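Local coordinates for protein chitinase (Paenibacillus sp. FPU-7, PDB 5GZT) that probably hydrolyses chitin and chitodextrins at random internal beta-1,4 linkages between N-acetylglucosamine units, using two family 18 glycosyl hydrolase domains, at residues 31-36 with 54-59; 74-79 with 91-96; 767-772 with 793-798; 772-777 with 1115-1120. One frame throughout, in Å; residues are numbered along the deposited sequence. Where two conformers were deposited one is given.

Contact 1. Residues 31-36 with 54-59; sequences VGEVII and KVVLKD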
loop_
_atom_site.group_PDB
_atom_site.type_symbol
_atom_site.label_atom_id
_atom_site.label_comp_id
_atom_site.label_asym_id
_atom_site.label_seq_id
_atom_site.Cartn_x
_atom_site.Cartn_y
_atom_site.Cartn_z
ATOM N N VAL B 31 -22.645 -32.511 -52.127
ATOM C CA VAL B 31 -23.547 -31.930 -53.130
ATOM C C VAL B 31 -23.279 -30.454 -53.209
ATOM O O VAL B 31 -22.989 -29.801 -52.180
ATOM C CB VAL B 31 -25.054 -32.187 -52.872
ATOM C CG1 VAL B 31 -25.858 -32.046 -54.176
ATOM C CG2 VAL B 31 -25.281 -33.571 -52.275
ATOM N N GLY B 32 -23.349 -29.950 -54.444
ATOM C CA GLY B 32 -23.191 -28.531 -54.709
ATOM C C GLY B 32 -24.474 -27.826 -54.345
ATOM O O GLY B 32 -25.240 -28.322 -53.499
ATOM N N GLU B 33 -24.697 -26.679 -54.991
ATOM C CA GLU B 33 -25.869 -25.863 -54.760
ATOM C C GLU B 33 -27.063 -26.560 -55.401
ATOM O O GLU B 33 -27.032 -26.832 -56.609
ATOM C CB GLU B 33 -25.691 -24.429 -55.363
ATOM C CG GLU B 33 -26.959 -23.544 -55.388
ATOM C CD GLU B 33 -26.748 -22.113 -55.911
ATOM O OE1 GLU B 33 -25.701 -21.551 -55.582
ATOM O OE2 GLU B 33 -27.629 -21.551 -56.614
ATOM N N VAL B 34 -28.133 -26.760 -54.620
ATOM C CA VAL B 34 -29.419 -27.229 -55.157
ATOM C C VAL B 34 -30.359 -26.069 -55.544
ATOM O O VAL B 34 -30.770 -25.270 -54.685
ATOM C CB VAL B 34 -30.153 -28.127 -54.115
ATOM C CG1 VAL B 34 -31.386 -28.772 -54.736
ATOM C CG2 VAL B 34 -29.208 -29.145 -53.479
ATOM N N ILE B 35 -30.768 -25.995 -56.802
ATOM C CA ILE B 35 -31.623 -24.936 -57.286
ATOM C C ILE B 35 -32.934 -25.586 -57.523
ATOM O O ILE B 35 -33.022 -26.504 -58.351
ATOM C CB ILE B 35 -31.138 -24.329 -58.665
ATOM C CG1 ILE B 35 -29.861 -23.515 -58.511
ATOM C CG2 ILE B 35 -32.205 -23.442 -59.277
ATOM C CD1 ILE B 35 -28.629 -24.375 -58.493
ATOM N N ILE B 36 -33.969 -25.071 -56.874
ATOM C CA ILE B 36 -35.286 -25.681 -56.867
ATOM C C ILE B 36 -36.272 -24.918 -57.720
ATOM O O ILE B 36 -36.653 -23.759 -57.416
ATOM C CB ILE B 36 -35.830 -25.887 -55.419
ATOM C CG1 ILE B 36 -34.823 -26.732 -54.630
ATOM C CG2 ILE B 36 -37.193 -26.529 -55.463
ATOM C CD1 ILE B 36 -35.251 -27.129 -53.241
ATOM N N LYS B 54 -25.887 -25.138 -49.987
ATOM C CA LYS B 54 -26.721 -24.053 -50.411
ATOM C C LYS B 54 -27.951 -24.589 -51.178
ATOM O O LYS B 54 -27.876 -25.522 -52.014
ATOM C CB LYS B 54 -25.904 -23.012 -51.221
ATOM C CG LYS B 54 -26.713 -21.785 -51.719
ATOM C CD LYS B 54 -25.866 -20.595 -52.224
ATOM C CE LYS B 54 -26.606 -19.704 -53.251
ATOM N NZ LYS B 54 -27.723 -18.878 -52.722
ATOM N N VAL B 55 -29.096 -23.980 -50.885
ATOM C CA VAL B 55 -30.334 -24.304 -51.525
ATOM C C VAL B 55 -31.058 -23.006 -51.843
ATOM O O VAL B 55 -31.121 -22.121 -50.966
ATOM C CB VAL B 55 -31.232 -25.147 -50.567
ATOM C CG1 VAL B 55 -32.522 -25.520 -51.253
ATOM C CG2 VAL B 55 -30.503 -26.380 -50.058
ATOM N N VAL B 56 -31.653 -22.919 -53.035
ATOM C CA VAL B 56 -32.357 -21.730 -53.477
ATOM C C VAL B 56 -33.619 -22.208 -54.103
ATOM O O VAL B 56 -33.536 -23.062 -54.979
ATOM C CB VAL B 56 -31.606 -20.934 -54.631
ATOM C CG1 VAL B 56 -32.346 -19.620 -54.933
ATOM C CG2 VAL B 56 -30.148 -20.676 -54.320
ATOM N N LEU B 57 -34.768 -21.634 -53.730
ATOM C CA LEU B 57 -36.046 -21.864 -54.375
ATOM C C LEU B 57 -36.175 -20.718 -55.354
ATOM O O LEU B 57 -36.230 -19.551 -54.915
ATOM C CB LEU B 57 -37.224 -21.841 -53.358
ATOM C CG LEU B 57 -37.288 -23.110 -52.476
ATOM C CD1 LEU B 57 -36.019 -23.273 -51.683
ATOM C CD2 LEU B 57 -38.512 -23.076 -51.595
ATOM N N LYS B 58 -36.161 -21.007 -56.653
ATOM C CA LYS B 58 -36.082 -19.922 -57.682
ATOM C C LYS B 58 -37.418 -19.522 -58.158
ATOM O O LYS B 58 -38.426 -20.198 -57.837
ATOM C CB LYS B 58 -35.249 -20.342 -58.866
ATOM C CG LYS B 58 -33.765 -20.380 -58.572
ATOM C CD LYS B 58 -33.050 -19.214 -59.211
ATOM C CE LYS B 58 -31.582 -19.335 -58.932
ATOM N NZ LYS B 58 -30.918 -18.054 -59.199
ATOM N N ASP B 59 -37.464 -18.409 -58.916
ATOM C CA ASP B 59 -38.761 -17.874 -59.378
ATOM C C ASP B 59 -39.509 -18.875 -60.338
ATOM O O ASP B 59 -40.726 -18.765 -60.510
ATOM C CB ASP B 59 -38.641 -16.407 -59.977
ATOM C CG ASP B 59 -40.019 -15.681 -60.097
ATOM O OD1 ASP B 59 -40.868 -15.641 -59.164
ATOM O OD2 ASP B 59 -40.299 -15.129 -61.174
#

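Contact 2. Residues 74-79 with 91-96; sequences TDVDVA and GTIERL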
loop_
_atom_site.group_PDB
_atom_site.type_symbol
_atom_site.label_atom_id
_atom_site.label_comp_id
_atom_site.label_asym_id
_atom_site.label_seq_id
_atom_site.Cartn_x
_atom_site.Cartn_y
_atom_site.Cartn_z
ATOM N N THR B 74 -26.476 -24.638 -45.226
ATOM C CA THR B 74 -25.762 -23.376 -44.962
ATOM C C THR B 74 -26.767 -22.232 -45.185
ATOM O O THR B 74 -27.414 -21.803 -44.235
ATOM C CB THR B 74 -24.485 -23.269 -45.855
ATOM O OG1 THR B 74 -24.827 -23.583 -47.215
ATOM C CG2 THR B 74 -23.458 -24.238 -45.381
ATOM N N ASP B 75 -26.895 -21.812 -46.447
ATOM C CA ASP B 75 -27.715 -20.720 -46.855
ATOM C C ASP B 75 -28.842 -21.351 -47.587
ATOM O O ASP B 75 -28.626 -22.110 -48.552
ATOM C CB ASP B 75 -27.005 -19.740 -47.829
ATOM C CG ASP B 75 -25.838 -19.009 -47.190
ATOM O OD1 ASP B 75 -26.022 -18.267 -46.228
ATOM O OD2 ASP B 75 -24.734 -19.120 -47.696
ATOM N N VAL B 76 -30.042 -21.004 -47.152
ATOM C CA VAL B 76 -31.236 -21.438 -47.841
ATOM C C VAL B 76 -32.025 -20.192 -48.107
ATOM O O VAL B 76 -32.357 -19.470 -47.172
ATOM C CB VAL B 76 -32.105 -22.348 -46.979
ATOM C CG1 VAL B 76 -33.409 -22.712 -47.712
ATOM C CG2 VAL B 76 -31.311 -23.545 -46.571
ATOM N N ASP B 77 -32.435 -20.069 -49.355
ATOM C CA ASP B 77 -32.973 -18.886 -49.919
ATOM C C ASP B 77 -34.300 -19.112 -50.588
ATOM O O ASP B 77 -34.333 -19.858 -51.585
ATOM C CB ASP B 77 -31.988 -18.458 -51.020
ATOM C CG ASP B 77 -31.438 -17.159 -50.774
ATOM O OD1 ASP B 77 -30.586 -17.027 -49.843
ATOM O OD2 ASP B 77 -31.932 -16.301 -51.503
ATOM N N VAL B 78 -35.349 -18.424 -50.144
ATOM C CA VAL B 78 -36.662 -18.571 -50.723
ATOM C C VAL B 78 -36.852 -17.297 -51.542
ATOM O O VAL B 78 -37.079 -16.219 -50.982
ATOM C CB VAL B 78 -37.738 -18.696 -49.649
ATOM C CG1 VAL B 78 -39.085 -18.928 -50.247
ATOM C CG2 VAL B 78 -37.353 -19.743 -48.628
ATOM N N ALA B 79 -36.823 -17.452 -52.875
ATOM C CA ALA B 79 -36.787 -16.339 -53.819
ATOM C C ALA B 79 -37.747 -16.682 -54.957
ATOM O O ALA B 79 -37.335 -16.868 -56.119
ATOM C CB ALA B 79 -35.344 -16.200 -54.327
ATOM N N GLY B 91 -33.191 -30.977 -38.734
ATOM C CA GLY B 91 -31.807 -30.578 -38.911
ATOM C C GLY B 91 -31.657 -29.086 -38.675
ATOM O O GLY B 91 -32.338 -28.526 -37.802
ATOM N N THR B 92 -30.753 -28.473 -39.444
ATOM C CA THR B 92 -30.225 -27.135 -39.144
ATOM C C THR B 92 -30.059 -26.335 -40.437
ATOM O O THR B 92 -29.866 -26.883 -41.500
ATOM C CB THR B 92 -28.861 -27.183 -38.448
ATOM O OG1 THR B 92 -27.968 -27.963 -39.270
ATOM C CG2 THR B 92 -28.971 -27.706 -37.023
ATOM N N ILE B 93 -30.210 -25.015 -40.322
ATOM C CA ILE B 93 -29.992 -24.074 -41.436
ATOM C C ILE B 93 -29.247 -22.908 -40.814
ATOM O O ILE B 93 -29.678 -22.330 -39.805
ATOM C CB ILE B 93 -31.262 -23.568 -42.125
ATOM C CG1 ILE B 93 -32.021 -24.678 -42.862
ATOM C CG2 ILE B 93 -30.893 -22.542 -43.170
ATOM C CD1 ILE B 93 -33.461 -24.303 -43.226
ATOM N N GLU B 94 -28.101 -22.571 -41.374
ATOM C CA GLU B 94 -27.334 -21.377 -40.831
ATOM C C GLU B 94 -28.070 -20.076 -41.106
ATOM O O GLU B 94 -28.297 -19.274 -40.228
ATOM C CB GLU B 94 -25.910 -21.305 -41.409
ATOM C CG GLU B 94 -24.869 -22.175 -40.698
ATOM C CD GLU B 94 -23.604 -22.485 -41.557
ATOM O OE1 GLU B 94 -23.327 -21.813 -42.577
ATOM O OE2 GLU B 94 -22.880 -23.434 -41.199
ATOM N N ARG B 95 -28.456 -19.876 -42.329
ATOM C CA ARG B 95 -29.078 -18.622 -42.687
ATOM C C ARG B 95 -30.201 -18.928 -43.651
ATOM O O ARG B 95 -30.007 -19.451 -44.746
ATOM C CB ARG B 95 -28.030 -17.607 -43.232
ATOM C CG ARG B 95 -26.954 -17.176 -42.200
ATOM C CD ARG B 95 -25.647 -16.548 -42.782
ATOM N NE ARG B 95 -25.120 -17.373 -43.874
ATOM C CZ ARG B 95 -24.256 -18.399 -43.744
ATOM N NH1 ARG B 95 -23.736 -18.759 -42.593
ATOM N NH2 ARG B 95 -23.927 -19.078 -44.794
ATOM N N LEU B 96 -31.396 -18.593 -43.224
ATOM C CA LEU B 96 -32.535 -18.812 -44.091
ATOM C C LEU B 96 -33.012 -17.433 -44.416
ATOM O O LEU B 96 -33.230 -16.628 -43.494
ATOM C CB LEU B 96 -33.618 -19.594 -43.337
ATOM C CG LEU B 96 -35.011 -19.831 -43.911
ATOM C CD1 LEU B 96 -35.090 -20.250 -45.336
ATOM C CD2 LEU B 96 -35.704 -20.914 -43.051
HETATM O O HOH W 1 -29.712 -17.345 -47.046
#

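Contact 3. Residues 767-772 with 793-798; sequences LGYVPG and YAFARI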
loop_
_atom_site.group_PDB
_atom_site.type_symbol
_atom_site.label_atom_id
_atom_site.label_comp_id
_atom_site.label_asym_id
_atom_site.label_seq_id
_atom_site.Cartn_x
_atom_site.Cartn_y
_atom_site.Cartn_z
ATOM N N LEU B 767 25.080 20.119 34.747
ATOM C CA LEU B 767 24.738 19.610 36.099
ATOM C C LEU B 767 25.304 18.222 36.270
ATOM O O LEU B 767 25.058 17.359 35.443
ATOM C CB LEU B 767 23.215 19.614 36.249
ATOM C CG LEU B 767 22.692 19.243 37.627
ATOM C CD1 LEU B 767 21.326 19.922 37.916
ATOM C CD2 LEU B 767 22.605 17.756 37.805
ATOM N N GLY B 768 26.094 18.016 37.334
ATOM C CA GLY B 768 26.588 16.734 37.667
ATOM C C GLY B 768 25.960 16.210 38.916
ATOM O O GLY B 768 25.872 16.948 39.918
ATOM N N TYR B 769 25.491 14.974 38.867
ATOM C CA TYR B 769 25.134 14.267 40.078
ATOM C C TYR B 769 26.413 13.839 40.785
ATOM O O TYR B 769 27.313 13.295 40.143
ATOM C CB TYR B 769 24.296 13.043 39.802
ATOM C CG TYR B 769 22.813 13.282 39.736
ATOM C CD1 TYR B 769 22.036 13.225 40.878
ATOM C CD2 TYR B 769 22.175 13.571 38.530
ATOM C CE1 TYR B 769 20.662 13.427 40.816
ATOM C CE2 TYR B 769 20.809 13.796 38.465
ATOM C CZ TYR B 769 20.044 13.721 39.605
ATOM O OH TYR B 769 18.676 13.949 39.594
ATOM N N VAL B 770 26.505 14.157 42.062
ATOM C CA VAL B 770 27.633 13.841 42.929
ATOM C C VAL B 770 27.123 12.872 44.044
ATOM O O VAL B 770 26.279 13.211 44.843
ATOM C CB VAL B 770 28.236 15.092 43.506
ATOM C CG1 VAL B 770 29.302 14.728 44.494
ATOM C CG2 VAL B 770 28.799 15.996 42.356
ATOM N N PRO B 771 27.579 11.612 44.009
ATOM C CA PRO B 771 27.089 10.600 44.901
ATOM C C PRO B 771 27.637 10.843 46.292
ATOM O O PRO B 771 28.837 11.064 46.480
ATOM C CB PRO B 771 27.624 9.329 44.303
ATOM C CG PRO B 771 28.782 9.698 43.506
ATOM C CD PRO B 771 28.516 11.085 43.004
ATOM N N GLY B 772 26.733 10.846 47.277
ATOM C CA GLY B 772 27.091 11.079 48.649
ATOM C C GLY B 772 27.743 9.882 49.379
ATOM O O GLY B 772 28.211 10.035 50.499
ATOM N N TYR B 793 23.377 16.733 44.909
ATOM C CA TYR B 793 23.921 15.788 45.898
ATOM C C TYR B 793 22.934 14.680 46.129
ATOM O O TYR B 793 21.834 14.937 46.583
ATOM C CB TYR B 793 24.226 16.509 47.216
ATOM C CG TYR B 793 24.899 15.662 48.236
ATOM C CD1 TYR B 793 26.274 15.381 48.162
ATOM C CD2 TYR B 793 24.165 15.079 49.261
ATOM C CE1 TYR B 793 26.915 14.583 49.135
ATOM C CE2 TYR B 793 24.801 14.267 50.253
ATOM C CZ TYR B 793 26.162 14.029 50.181
ATOM O OH TYR B 793 26.720 13.277 51.166
ATOM N N ALA B 794 23.288 13.446 45.722
ATOM C CA ALA B 794 22.473 12.261 45.866
ATOM C C ALA B 794 22.894 11.507 47.158
ATOM O O ALA B 794 24.056 11.202 47.276
ATOM C CB ALA B 794 22.763 11.385 44.671
ATOM N N PHE B 795 22.056 11.313 48.175
ATOM C CA PHE B 795 20.704 11.832 48.238
ATOM C C PHE B 795 20.409 12.131 49.696
ATOM O O PHE B 795 21.113 11.656 50.586
ATOM C CB PHE B 795 19.688 10.850 47.788
ATOM C CG PHE B 795 19.728 10.446 46.343
ATOM C CD1 PHE B 795 19.075 11.201 45.398
ATOM C CD2 PHE B 795 20.201 9.166 45.968
ATOM C CE1 PHE B 795 19.055 10.810 44.049
ATOM C CE2 PHE B 795 20.158 8.756 44.642
ATOM C CZ PHE B 795 19.579 9.584 43.656
ATOM N N ALA B 796 19.365 12.943 49.927
ATOM C CA ALA B 796 18.631 12.958 51.185
ATOM C C ALA B 796 17.420 12.034 51.043
ATOM O O ALA B 796 17.036 11.680 49.938
ATOM C CB ALA B 796 18.207 14.351 51.538
ATOM N N ARG B 797 16.858 11.605 52.134
ATOM C CA ARG B 797 15.767 10.615 52.133
ATOM C C ARG B 797 14.691 11.095 53.017
ATOM O O ARG B 797 14.843 12.167 53.662
ATOM C CB ARG B 797 16.275 9.236 52.602
ATOM C CG ARG B 797 17.305 8.635 51.628
ATOM C CD ARG B 797 16.498 8.063 50.502
ATOM N NE ARG B 797 17.178 7.946 49.239
ATOM C CZ ARG B 797 17.683 6.834 48.702
ATOM N NH1 ARG B 797 17.812 5.700 49.382
ATOM N NH2 ARG B 797 18.130 6.887 47.473
ATOM N N ILE B 798 13.585 10.396 53.009
ATOM C CA ILE B 798 12.445 10.808 53.768
ATOM C C ILE B 798 12.192 9.711 54.822
ATOM O O ILE B 798 11.977 8.521 54.488
ATOM C CB ILE B 798 11.246 10.951 52.891
ATOM C CG1 ILE B 798 11.457 12.009 51.796
ATOM C CG2 ILE B 798 9.974 11.318 53.694
ATOM C CD1 ILE B 798 10.327 12.020 50.716
#

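Contact 4. Residues 772-777 with 1115-1120; sequences GWVDWT and DYSQDI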
loop_
_atom_site.group_PDB
_atom_site.type_symbol
_atom_site.label_atom_id
_atom_site.label_comp_id
_atom_site.label_asym_id
_atom_site.label_seq_id
_atom_site.Cartn_x
_atom_site.Cartn_y
_atom_site.Cartn_z
ATOM N N GLY B 772 26.733 10.846 47.277
ATOM C CA GLY B 772 27.091 11.079 48.649
ATOM C C GLY B 772 27.743 9.882 49.379
ATOM O O GLY B 772 28.211 10.035 50.499
ATOM N N TRP B 773 27.708 8.709 48.756
ATOM C CA TRP B 773 28.297 7.495 49.266
ATOM C C TRP B 773 29.740 7.370 48.820
ATOM O O TRP B 773 30.322 6.360 49.100
ATOM C CB TRP B 773 27.515 6.244 48.872
ATOM C CG TRP B 773 27.097 6.202 47.337
ATOM C CD1 TRP B 773 27.814 5.694 46.264
ATOM C CD2 TRP B 773 25.885 6.707 46.789
ATOM N NE1 TRP B 773 27.108 5.864 45.108
ATOM C CE2 TRP B 773 25.928 6.501 45.396
ATOM C CE3 TRP B 773 24.781 7.349 47.338
ATOM C CZ2 TRP B 773 24.884 6.900 44.546
ATOM C CZ3 TRP B 773 23.777 7.738 46.507
ATOM C CH2 TRP B 773 23.834 7.527 45.116
ATOM N N VAL B 774 30.293 8.384 48.151
ATOM C CA VAL B 774 31.708 8.582 47.925
ATOM C C VAL B 774 32.159 9.608 48.940
ATOM O O VAL B 774 31.533 10.642 49.098
ATOM C CB VAL B 774 32.001 9.060 46.480
ATOM C CG1 VAL B 774 33.421 9.535 46.322
ATOM C CG2 VAL B 774 31.750 7.967 45.436
ATOM N N ASP B 775 33.233 9.302 49.669
ATOM C CA ASP B 775 33.879 10.228 50.589
ATOM C C ASP B 775 34.797 11.122 49.799
ATOM O O ASP B 775 35.983 10.790 49.588
ATOM C CB ASP B 775 34.669 9.408 51.608
ATOM C CG ASP B 775 35.270 10.235 52.726
ATOM O OD1 ASP B 775 35.186 11.462 52.770
ATOM O OD2 ASP B 775 35.841 9.592 53.622
ATOM N N TRP B 776 34.256 12.262 49.343
ATOM C CA TRP B 776 34.969 13.110 48.398
ATOM C C TRP B 776 36.244 13.720 48.974
ATOM O O TRP B 776 37.248 13.826 48.263
ATOM C CB TRP B 776 34.076 14.207 47.768
ATOM C CG TRP B 776 33.092 13.569 46.826
ATOM C CD1 TRP B 776 31.854 13.099 47.128
ATOM C CD2 TRP B 776 33.383 13.154 45.523
ATOM N NE1 TRP B 776 31.347 12.405 46.056
ATOM C CE2 TRP B 776 32.269 12.437 45.049
ATOM C CE3 TRP B 776 34.527 13.258 44.703
ATOM C CZ2 TRP B 776 32.225 11.907 43.786
ATOM C CZ3 TRP B 776 34.469 12.737 43.438
ATOM C CH2 TRP B 776 33.308 12.095 42.986
ATOM N N THR B 777 36.187 14.153 50.223
ATOM C CA THR B 777 37.362 14.692 50.911
ATOM C C THR B 777 38.590 13.760 50.748
ATOM O O THR B 777 39.665 14.247 50.477
ATOM C CB THR B 777 37.079 14.984 52.383
ATOM O OG1 THR B 777 35.949 15.838 52.473
ATOM C CG2 THR B 777 38.223 15.726 53.051
ATOM N N ASP B 1115 27.076 9.534 36.881
ATOM C CA ASP B 1115 27.377 10.419 37.983
ATOM C C ASP B 1115 28.846 10.691 37.982
ATOM O O ASP B 1115 29.609 10.066 37.195
ATOM C CB ASP B 1115 26.821 9.998 39.348
ATOM C CG ASP B 1115 27.677 8.952 40.115
ATOM O OD1 ASP B 1115 28.926 8.852 39.935
ATOM O OD2 ASP B 1115 27.016 8.265 40.944
ATOM N N TYR B 1116 29.227 11.675 38.779
ATOM C CA TYR B 1116 30.574 12.216 38.748
ATOM C C TYR B 1116 31.652 11.126 39.038
ATOM O O TYR B 1116 32.746 11.219 38.516
ATOM C CB TYR B 1116 30.749 13.333 39.749
ATOM C CG TYR B 1116 31.796 14.327 39.301
ATOM C CD1 TYR B 1116 33.182 14.101 39.492
ATOM C CD2 TYR B 1116 31.424 15.451 38.622
ATOM C CE1 TYR B 1116 34.147 15.032 39.033
ATOM C CE2 TYR B 1116 32.347 16.342 38.164
ATOM C CZ TYR B 1116 33.714 16.128 38.335
ATOM O OH TYR B 1116 34.544 17.111 37.861
ATOM N N SER B 1117 31.326 10.127 39.875
ATOM C CA SER B 1117 32.317 9.145 40.338
ATOM C C SER B 1117 32.673 8.130 39.239
ATOM O O SER B 1117 33.670 7.400 39.387
ATOM C CB SER B 1117 31.783 8.410 41.550
ATOM O OG SER B 1117 30.694 7.550 41.165
ATOM N N GLN B 1118 31.869 8.070 38.145
ATOM C CA GLN B 1118 31.918 6.911 37.260
ATOM C C GLN B 1118 32.945 7.037 36.142
ATOM O O GLN B 1118 33.052 6.090 35.367
ATOM C CB GLN B 1118 30.527 6.542 36.733
ATOM C CG GLN B 1118 29.570 6.185 37.843
ATOM C CD GLN B 1118 28.176 5.915 37.330
ATOM O OE1 GLN B 1118 27.672 6.606 36.410
ATOM N NE2 GLN B 1118 27.559 4.873 37.859
ATOM N N ASP B 1119 33.710 8.148 36.105
ATOM C CA ASP B 1119 34.716 8.441 35.093
ATOM C C ASP B 1119 35.783 9.312 35.716
ATOM O O ASP B 1119 35.769 10.570 35.583
ATOM C CB ASP B 1119 34.197 9.113 33.801
ATOM C CG ASP B 1119 35.367 9.578 32.899
ATOM O OD1 ASP B 1119 36.422 8.864 32.949
ATOM O OD2 ASP B 1119 35.297 10.653 32.202
ATOM N N ILE B 1120 36.780 8.639 36.325
ATOM C CA ILE B 1120 37.880 9.344 37.024
ATOM C C ILE B 1120 38.880 9.994 36.032
ATOM O O ILE B 1120 39.777 10.724 36.461
ATOM C CB ILE B 1120 38.631 8.457 38.048
ATOM C CG1 ILE B 1120 39.240 7.186 37.360
ATOM C CG2 ILE B 1120 37.688 8.063 39.172
ATOM C CD1 ILE B 1120 40.497 6.616 38.011
HETATM O O HOH W 2 27.381 5.869 42.013
#

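Contact 1. Residues 31-36 with 54-59
Ile36 N donates to Val56 O at 2.8 Å, the shortest bond between 31-36 and 54-59, and the CA-H of Ile35 leans on that same oxygen. Val34 N to Lys54 O, Val56 N to Val34 O (3.0 Å) and Lys58 N to Ile36 O complete a regular parallel pairing in which Val34, Ile35 and Ile36 stand beside Val55, Val56 and Leu57. The strands run 12° from parallel. Both belong to a sheet whose strands follow one another in chain order, facing a second sheet built in the same way, which is the topology of a parallel beta-helix; these two strands sit on successive coils. Val34, Val55, Ile36 and Leu57 turn to the inner face, where Leu42 of the second sheet packs on both valines, and branched aliphatic residues suit such a core. Here Ile36 CD1 meets Val55 CG1 at 3.7 Å. On the other face Glu33 and Lys54 lie side by side and point the same way, each with CG anti to its backbone N. Glu33 OE1 rests 3.1 Å from Lys54 CE, while Lys54 NZ, bent off at chi4 (70°), stays 4.4 Å from OE1, too far for a salt bridge. Glu33 OE2 lies 3.5 Å from Val56 CG2. An alanine in place of Glu33 would probably leave the Lys54 chain without its flank and its amino group without the nearby negative charge. Further along this face, Ile35 CG2 touches Lys58 CG at 3.5 Å, an apolar contact made by the aliphatic part of the lysine.

Contact 2. Residues 74-79 with 91-96
Arg95 reaches across to Asp75, its parallel partner on the neighbouring coil of the beta-helix; the arginine was modelled in two conformers, and the following holds for one of them. Its CB already lies 3.7 Å from Asp75 OD1, and CD also passes close to that oxygen. Beyond CG the chain bends, chi3 (-48°) setting Arg95 NE where it donates to Asp75 OD1 at 2.7 Å. Arg95 NH2 donates to both oxygens, 2.7 Å to Asp75 OD1 and 3.0 Å to Asp75 OD2, approaching each from above the carboxylate plane. The two flat groups are turned 64° against each other, with OD2 in the guanidinium plane and Thr74 O over one guanidinium face. Arg95 NH1, the last atom, makes a weak bond of 3.1 Å to OE1 of adjacent Glu94. In the backbone, Arg95 N bonds to Thr74 O and Val76 N to Arg95 O. On the inward face valine, isoleucine and leucine fill the core: Val76 CG2 meets Ile93 CG2 at 3.6 Å, the two side chains crossing at about a right angle, and Val76 CG1 meets Leu96 CD1 at 3.8 Å. An alanine at Asp75 would probably leave the guanidinium with only the weak Glu94 bond in this network and let its tip swing. Two acids thus share one arginine, whose charge probably offsets theirs on the solvent-facing side of the coil, while the opposite face is built from apolar packing.

Contact 3. Residues 767-772 with 793-798
Tyr793 brings CE1 and its hydroxyl up to Gly772, meeting CA obliquely: with CG anti to the backbone N (chi1 -175°), Tyr793 CE1 lies 3.5 Å from Gly772 CA, and OH comes within 3.4 Å of that CA. A beta-carbon at this position would collide with Tyr793 OH and Ala794 O, which explains the glycine. The strands pair in parallel through Ala794 N to Val770 O (3.1 Å) and Gly772 N to Ala794 O (2.7 Å), although their axes diverge by 55°. On the opposite face of the sheet Ala794 CB sits at the edge of the Tyr769 ring, 4.3 Å from Tyr769 CD1. The peptide between Ala794 and Phe795 is cis, a feature recurring in family 18 barrels. Phe795 holds CG anti to its carbonyl carbon (chi1 -66°), and its ring turns one face to Ala794 CB, which stands 3.4 Å above the centre. A methyl suits a place bounded by the edge of one ring and the face of another. Tyr769 CE1 is 4.5 Å from Phe795 CE1, and the hydroxyl of Tyr769 bonds to Asp893 OD2, part of the acidic family 18 signature in strand 889-893. Strand 765-771 is the first of the TIM barrel, flanked by 790-799 and by the last strand, 1110-1114. Tyr769 and Phe795 turn inward toward strands 848-854 and 889-893, whereas Tyr793 turns outward to helix 830-843, where Asp830 and Asn833 bind its hydroxyl and Phe834 meets its ring edge-to-face.

Contact 4. Residues 772-777 with 1115-1120
Trp773 is linked to Asp1115 by a water, which accepts from Trp773 NE1 at 3.1 Å, lying in the ring plane, and donates to Asp1115 OD2 at 2.6 Å. A tryptophan suits this place because its broad ring also packs on Ala794 and Phe795 while its single N-H is used for the water. Next, Val774 points at the other loop and divides its two methyls: CG2 touches Ser1117 CB at 3.9 Å, and CG1 stands 3.4 Å above the centre of the Trp776 ring, a CH-pi type of contact within the segment. Trp776, further on, brings the far corner of its indole, CH2, against Tyr1116 and Ser1117. Trp776 CH2 reaches Tyr1116 CD1 at 4.0 Å, and the CA of Ser1117 lies at the ring edge. NE1 of Trp776 donates back to Pro771 O, fixing the indole's rotation, while the hydroxyl of Tyr1116 bonds to the backbone N of Asp784. Both loops follow the C-terminal ends of the barrel's first and last strands, 765-771 and 1110-1114, the end that carries the active site in TIM barrels and probably does so here. On the second loop, Ser1117 OG lies between its own backbone N and carbonyl carbon (chi1 69°) and bonds to the syn lone pair of Asp1115 OD1; Ser1117 N donates to Asp1115 OD1 at 2.7 Å, forming an Asx turn. One carboxylate oxygen is therefore gripped by two donors of its own turn, leaving OD2 to the water, and between the loops themselves carbon packing carries the contact.

Contacts 1 and 2, centres about 10 Å apart, adjoin in the N-terminal beta-helix, where Leu57 N and Asp77 O, 2.8 Å apart, probably hydrogen-bond. The sodium held by Glu44, Thr50, Phe52 and Ser72 is about 8 Å from the side chain of Val55 and about 7 Å from that of Thr74. Contacts 3 and 4, centres also about 10 Å apart, share Gly772, and Tyr769 O probably accepts from Tyr1116 N. They lie by the strand ends where family 18 active sites are found, Tyr769 being bonded to Asp893 of the acidic signature. Between the two pairs the nearest atoms are about 97 to 107 Å apart, so the beta-helix contacts are remote from this probable catalytic site.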